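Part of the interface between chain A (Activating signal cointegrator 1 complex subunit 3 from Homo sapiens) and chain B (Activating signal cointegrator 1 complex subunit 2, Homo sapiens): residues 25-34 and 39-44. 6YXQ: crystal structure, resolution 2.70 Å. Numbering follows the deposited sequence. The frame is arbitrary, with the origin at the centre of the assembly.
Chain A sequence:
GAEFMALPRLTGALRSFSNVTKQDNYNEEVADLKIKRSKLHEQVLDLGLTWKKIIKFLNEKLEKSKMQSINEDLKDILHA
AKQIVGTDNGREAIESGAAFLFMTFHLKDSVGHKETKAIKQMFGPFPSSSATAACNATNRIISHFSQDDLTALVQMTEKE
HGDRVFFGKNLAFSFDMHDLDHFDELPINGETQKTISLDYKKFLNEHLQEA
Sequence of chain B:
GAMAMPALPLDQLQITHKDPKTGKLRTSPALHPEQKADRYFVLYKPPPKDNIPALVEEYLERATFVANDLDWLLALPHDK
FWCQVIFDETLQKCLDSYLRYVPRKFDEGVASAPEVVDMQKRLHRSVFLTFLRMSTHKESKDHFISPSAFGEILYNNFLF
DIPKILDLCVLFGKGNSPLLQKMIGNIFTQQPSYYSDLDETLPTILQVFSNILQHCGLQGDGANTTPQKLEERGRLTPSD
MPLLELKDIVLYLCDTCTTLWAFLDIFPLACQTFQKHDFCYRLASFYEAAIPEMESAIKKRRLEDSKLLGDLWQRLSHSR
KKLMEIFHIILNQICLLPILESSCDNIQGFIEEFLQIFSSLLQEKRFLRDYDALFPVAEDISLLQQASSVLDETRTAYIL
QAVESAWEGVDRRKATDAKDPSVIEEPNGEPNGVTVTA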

ATOM      1  N   ASN A  25      -6.643 -15.376 -12.506  1.00240.60           N
ATOM      2  CA  ASN A  25      -7.986 -14.799 -12.475  1.00246.98           C
ATOM      3  C   ASN A  25      -8.014 -13.410 -13.082  1.00248.72           C
ATOM      4  O   ASN A  25      -9.078 -12.955 -13.523  1.00247.14           O
ATOM      5  CB  ASN A  25      -8.524 -14.680 -11.047  1.00240.55           C
ATOM      6  CG  ASN A  25      -9.627 -15.659 -10.740  1.00232.37           C
ATOM      7  OD1 ASN A  25     -10.144 -16.330 -11.629  1.00231.77           O
ATOM      8  ND2 ASN A  25     -10.025 -15.720  -9.473  1.00224.51           N
ATOM      9  N   TYR A  26      -6.879 -12.707 -13.057  1.00253.90           N
ATOM     10  CA  TYR A  26      -6.781 -11.351 -13.572  1.00257.26           C
ATOM     11  C   TYR A  26      -6.111 -11.333 -14.947  1.00252.58           C
ATOM     12  O   TYR A  26      -5.501 -10.330 -15.337  1.00249.80           O
ATOM     13  CB  TYR A  26      -6.073 -10.440 -12.548  1.00259.11           C
ATOM     14  CG  TYR A  26      -6.496 -10.678 -11.085  1.00262.78           C
ATOM     15  CD1 TYR A  26      -7.724 -11.258 -10.777  1.00266.70           C
ATOM     16  CD2 TYR A  26      -5.686 -10.287 -10.024  1.00261.98           C
ATOM     17  CE1 TYR A  26      -8.102 -11.500  -9.471  1.00267.50           C
ATOM     18  CE2 TYR A  26      -6.074 -10.505  -8.699  1.00262.23           C
ATOM     19  CZ  TYR A  26      -7.289 -11.107  -8.434  1.00264.82           C
ATOM     20  OH  TYR A  26      -7.687 -11.330  -7.132  1.00263.52           O
ATOM     21  N   ASN A  27      -6.237 -12.447 -15.678  1.00247.16           N
ATOM     22  CA  ASN A  27      -5.988 -12.589 -17.110  1.00235.96           C
ATOM     23  C   ASN A  27      -6.913 -11.680 -17.903  1.00222.51           C
ATOM     24  O   ASN A  27      -7.609 -12.123 -18.823  1.00220.74           O
ATOM     25  CB  ASN A  27      -6.211 -14.037 -17.555  1.00232.30           C
ATOM     26  CG  ASN A  27      -7.574 -14.588 -17.118  1.00228.21           C
ATOM     27  OD1 ASN A  27      -8.538 -13.849 -16.899  1.00226.37           O
ATOM     28  ND2 ASN A  27      -7.644 -15.900 -16.978  1.00227.41           N
ATOM     29  N   GLU A  28      -6.936 -10.404 -17.553  1.00213.38           N
ATOM     30  CA  GLU A  28      -7.892  -9.463 -18.110  1.00202.66           C
ATOM     31  C   GLU A  28      -7.110  -8.208 -18.439  1.00212.21           C
ATOM     32  O   GLU A  28      -6.437  -7.661 -17.561  1.00207.14           O
ATOM     33  CB  GLU A  28      -8.997  -9.181 -17.090  1.00187.65           C
ATOM     34  CG  GLU A  28     -10.228  -8.495 -17.625  1.00181.70           C
ATOM     35  CD  GLU A  28     -11.330  -8.428 -16.594  1.00181.86           C
ATOM     36  OE1 GLU A  28     -11.824  -9.496 -16.185  1.00181.36           O
ATOM     37  OE2 GLU A  28     -11.678  -7.313 -16.160  1.00185.16           O
ATOM     38  N   GLU A  29      -7.149  -7.762 -19.692  1.00218.36           N
ATOM     39  CA  GLU A  29      -6.590  -6.435 -19.922  1.00220.62           C
ATOM     40  C   GLU A  29      -7.639  -5.522 -20.556  1.00225.30           C
ATOM     41  O   GLU A  29      -8.402  -4.919 -19.805  1.00225.78           O
ATOM     42  CB  GLU A  29      -5.255  -6.503 -20.675  1.00216.04           C
ATOM     43  CG  GLU A  29      -5.157  -7.428 -21.844  1.00214.58           C
ATOM     44  CD  GLU A  29      -5.148  -8.906 -21.484  1.00207.45           C
ATOM     45  OE1 GLU A  29      -5.415  -9.712 -22.403  1.00205.26           O
ATOM     46  OE2 GLU A  29      -4.913  -9.258 -20.305  1.00204.39           O
ATOM     47  N   VAL A  30      -7.744  -5.360 -21.881  1.00234.49           N
ATOM     48  CA  VAL A  30      -8.650  -4.276 -22.283  1.00236.96           C
ATOM     49  C   VAL A  30     -10.118  -4.695 -22.239  1.00235.89           C
ATOM     50  O   VAL A  30     -10.992  -3.846 -22.421  1.00244.21           O
ATOM     51  CB  VAL A  30      -8.295  -3.667 -23.661  1.00240.24           C
ATOM     52  CG1 VAL A  30      -8.770  -4.530 -24.811  1.00243.94           C
ATOM     53  CG2 VAL A  30      -8.832  -2.213 -23.743  1.00235.12           C
ATOM     54  N   ALA A  31     -10.438  -5.961 -21.970  1.00215.59           N
ATOM     55  CA  ALA A  31     -11.780  -6.218 -21.466  1.00197.69           C
ATOM     56  C   ALA A  31     -11.971  -5.443 -20.165  1.00193.10           C
ATOM     57  O   ALA A  31     -12.939  -4.679 -20.002  1.00186.24           O
ATOM     58  CB  ALA A  31     -12.007  -7.717 -21.255  1.00188.55           C
ATOM     59  N   ASP A  32     -10.979  -5.566 -19.273  1.00190.56           N
ATOM     60  CA  ASP A  32     -10.967  -4.897 -17.973  1.00184.04           C
ATOM     61  C   ASP A  32     -11.188  -3.391 -18.097  1.00167.31           C
ATOM     62  O   ASP A  32     -12.115  -2.838 -17.494  1.00168.83           O
ATOM     63  CB  ASP A  32      -9.634  -5.204 -17.273  1.00180.25           C
ATOM     64  CG  ASP A  32      -9.290  -4.222 -16.189  1.00167.65           C
ATOM     65  OD1 ASP A  32     -10.175  -3.864 -15.398  1.00165.51           O
ATOM     66  OD2 ASP A  32      -8.119  -3.797 -16.146  1.00162.38           O
ATOM     67  N   LEU A  33     -10.338  -2.703 -18.867  1.00147.46           N
ATOM     68  CA  LEU A  33     -10.399  -1.242 -18.929  1.00128.59           C
ATOM     69  C   LEU A  33     -11.521  -0.771 -19.818  1.00133.90           C
ATOM     70  O   LEU A  33     -12.052   0.337 -19.637  1.00109.86           O
ATOM     71  CB  LEU A  33      -9.083  -0.681 -19.465  1.00114.37           C
ATOM     72  CG  LEU A  33      -8.366  -0.011 -18.325  1.00115.94           C
ATOM     73  CD1 LEU A  33      -7.049   0.562 -18.782  1.00126.47           C
ATOM     74  CD2 LEU A  33      -9.267   1.045 -17.749  1.00124.65           C
ATOM     75  N   LYS A  34     -11.829  -1.558 -20.844  1.00156.40           N
ATOM     76  CA  LYS A  34     -12.909  -1.151 -21.711  1.00159.77           C
ATOM     77  C   LYS A  34     -14.233  -1.050 -21.010  1.00157.96           C
ATOM     78  O   LYS A  34     -15.018  -0.139 -21.290  1.00168.96           O
ATOM     79  CB  LYS A  34     -13.098  -2.092 -22.871  1.00167.88           C
ATOM     80  CG  LYS A  34     -14.303  -1.587 -23.585  1.00171.68           C
ATOM     81  CD  LYS A  34     -14.343  -2.118 -24.836  1.00175.07           C
ATOM     82  CE  LYS A  34     -14.200  -1.082 -25.979  1.00169.52           C
ATOM     83  NZ  LYS A  34     -14.881  -1.749 -27.187  1.00165.75           N
TER
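Chain B (39-44) RYFVLY

Residues 39-44 of chain B form no regular helix or strand, yet the segment is extended: from Tyr B40 to Tyr B44 every phi lies between -74° and -122° and every psi between 126° and 162°. It runs past a loop of chain A and the first turn of the helix that begins at Val A30, with Glu A29 at the N-cap position. Inside that turn Leu A33 N donates to Glu A29 O at 3.1 Å and Lys A34 N to Val A30 O at 2.9 Å, although both acceptors are crowded in the model and their places are less sure. The closest CA pair is Leu A33 CA and Val B42 CA, 6.3 Å apart, which leaves the contact largely to side chains. Together the two stretches bury 338 Å².

The contacts do not step steadily along chain A: Tyr B40 meets Glu A28 and Asp A32, Val B42 meets Asp A32 and Leu A33, and Leu B43 reaches Asp A32 and Tyr A26. In this extended chain the CA-to-CB bonds of Tyr B40, Val B42 and Leu B43 point toward chain A, whereas that of Phe B41 points away and its CB is 7.4 Å from Asp A32 OD1, the nearest approach of the Phe B41 side chain to the chain A stretch.

Tyr B40 adopts t (chi1 -165°), which places its hydroxyl near the carboxylate of Glu A28, while chi2 of 82° sets the tilt of the ring. That glutamate is extended through chi1 and chi2, both t, before chi3 turns to -64°. Glu A28 OE2 lies 3.0 Å from Tyr B40 OH, at the ring edge and near its plane, but the angle is too poor for a hydrogen bond. Asp A32 O is also close, 3.0 Å from Tyr B40 CE2.

Asp A32 has the most surface covered on the chain A side, 73 Å². Its CA-to-CB bond points sideways, but chi1 of 160° (t) brings the carboxylate nearer to chain B: Asp A32 OD1 is 3.6 Å from Val B42 CG1 and 4.1 Å from Leu B43 N. Leu A33 starts from a CA-to-CB bond directed away; with chi1 between wells at -109° and chi2 t at 180°, its end nevertheless comes nearer, and Leu A33 CD2 packs 3.5 Å from CG1 of Val B42, itself an m rotamer.

Leu B43, with 80 Å² covered, is m at chi1 and off-well at chi2 (144°). Its CD1 lies 4.1 Å from Tyr A26 CB, an apolar contact, while CD2 approaches the tyrosine ring obliquely. Tyr A26 is poorly ordered, so its m rotamer (-41°) deserves caution.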

ATOM      1  N   ARG B  39     -20.188   1.517  -9.993  1.00122.67           N
ATOM      2  CA  ARG B  39     -18.881   1.993 -10.426  1.00115.89           C
ATOM      3  C   ARG B  39     -17.921   0.822 -10.590  1.00121.38           C
ATOM      4  O   ARG B  39     -17.640   0.094  -9.632  1.00130.93           O
ATOM      5  CB  ARG B  39     -18.309   2.997  -9.434  1.00 97.06           C
ATOM      6  CG  ARG B  39     -17.012   3.612  -9.917  1.00 87.44           C
ATOM      7  CD  ARG B  39     -16.713   4.867  -9.140  1.00 96.90           C
ATOM      8  NE  ARG B  39     -16.395   6.030  -9.957  1.00 94.69           N
ATOM      9  CZ  ARG B  39     -17.097   7.155  -9.939  1.00110.90           C
ATOM     10  NH1 ARG B  39     -16.740   8.178 -10.702  1.00118.81           N
ATOM     11  NH2 ARG B  39     -18.166   7.250  -9.161  1.00119.08           N
ATOM     12  N   TYR B  40     -17.414   0.653 -11.803  1.00109.76           N
ATOM     13  CA  TYR B  40     -16.397  -0.346 -12.070  1.00103.29           C
ATOM     14  C   TYR B  40     -15.054   0.101 -11.500  1.00116.90           C
ATOM     15  O   TYR B  40     -14.744   1.294 -11.444  1.00120.87           O
ATOM     16  CB  TYR B  40     -16.287  -0.553 -13.574  1.00 88.98           C
ATOM     17  CG  TYR B  40     -15.560  -1.778 -14.039  1.00100.02           C
ATOM     18  CD1 TYR B  40     -16.198  -3.011 -14.103  1.00 86.71           C
ATOM     19  CD2 TYR B  40     -14.247  -1.691 -14.476  1.00111.81           C
ATOM     20  CE1 TYR B  40     -15.530  -4.131 -14.558  1.00 99.27           C
ATOM     21  CE2 TYR B  40     -13.573  -2.799 -14.925  1.00116.31           C
ATOM     22  CZ  TYR B  40     -14.212  -4.018 -14.962  1.00114.57           C
ATOM     23  OH  TYR B  40     -13.532  -5.120 -15.426  1.00119.41           O
ATOM     24  N   PHE B  41     -14.256  -0.873 -11.073  1.00119.61           N
ATOM     25  CA  PHE B  41     -12.910  -0.639 -10.564  1.00103.38           C
ATOM     26  C   PHE B  41     -11.922  -1.438 -11.402  1.00 92.98           C
ATOM     27  O   PHE B  41     -12.078  -2.655 -11.551  1.00 94.18           O
ATOM     28  CB  PHE B  41     -12.790  -1.061  -9.098  1.00 95.75           C
ATOM     29  CG  PHE B  41     -13.222  -0.013  -8.119  1.00 89.06           C
ATOM     30  CD1 PHE B  41     -14.555   0.108  -7.752  1.00 90.71           C
ATOM     31  CD2 PHE B  41     -12.291   0.830  -7.539  1.00 74.25           C
ATOM     32  CE1 PHE B  41     -14.953   1.070  -6.836  1.00 86.17           C
ATOM     33  CE2 PHE B  41     -12.681   1.788  -6.623  1.00 77.52           C
ATOM     34  CZ  PHE B  41     -14.015   1.911  -6.272  1.00 80.30           C
ATOM     35  N   VAL B  42     -10.906  -0.763 -11.936  1.00 83.55           N
ATOM     36  CA  VAL B  42      -9.863  -1.460 -12.678  1.00 95.58           C
ATOM     37  C   VAL B  42      -8.687  -1.762 -11.758  1.00 99.24           C
ATOM     38  O   VAL B  42      -8.500  -1.146 -10.705  1.00 86.68           O
ATOM     39  CB  VAL B  42      -9.392  -0.675 -13.921  1.00 94.47           C
ATOM     40  CG1 VAL B  42     -10.556  -0.352 -14.792  1.00 89.28           C
ATOM     41  CG2 VAL B  42      -8.635   0.588 -13.521  1.00 83.12           C
ATOM     42  N   LEU B  43      -7.879  -2.729 -12.176  1.00 93.39           N
ATOM     43  CA  LEU B  43      -6.716  -3.143 -11.416  1.00 81.31           C
ATOM     44  C   LEU B  43      -5.583  -2.139 -11.581  1.00 93.08           C
ATOM     45  O   LEU B  43      -5.555  -1.335 -12.517  1.00 96.99           O
ATOM     46  CB  LEU B  43      -6.256  -4.530 -11.861  1.00 68.99           C
ATOM     47  CG  LEU B  43      -7.360  -5.583 -11.845  1.00 81.53           C
ATOM     48  CD1 LEU B  43      -7.191  -6.539 -13.007  1.00 87.38           C
ATOM     49  CD2 LEU B  43      -7.383  -6.336 -10.522  1.00 81.47           C
ATOM     50  N   TYR B  44      -4.632  -2.208 -10.654  1.00 97.28           N
ATOM     51  CA  TYR B  44      -3.490  -1.308 -10.617  1.00 83.88           C
ATOM     52  C   TYR B  44      -2.268  -2.003 -11.207  1.00 89.04           C
ATOM     53  O   TYR B  44      -1.986  -3.162 -10.881  1.00 89.88           O
ATOM     54  CB  TYR B  44      -3.216  -0.855  -9.179  1.00 66.84           C
ATOM     55  CG  TYR B  44      -1.933  -0.077  -8.994  1.00 75.18           C
ATOM     56  CD1 TYR B  44      -0.726  -0.729  -8.760  1.00 76.96           C
ATOM     57  CD2 TYR B  44      -1.926   1.310  -9.042  1.00 80.31           C
ATOM     58  CE1 TYR B  44       0.449  -0.024  -8.591  1.00 73.76           C
ATOM     59  CE2 TYR B  44      -0.754   2.022  -8.871  1.00 86.00           C
ATOM     60  CZ  TYR B  44       0.429   1.349  -8.647  1.00 81.45           C
ATOM     61  OH  TYR B  44       1.593   2.054  -8.475  1.00 87.95           O
TER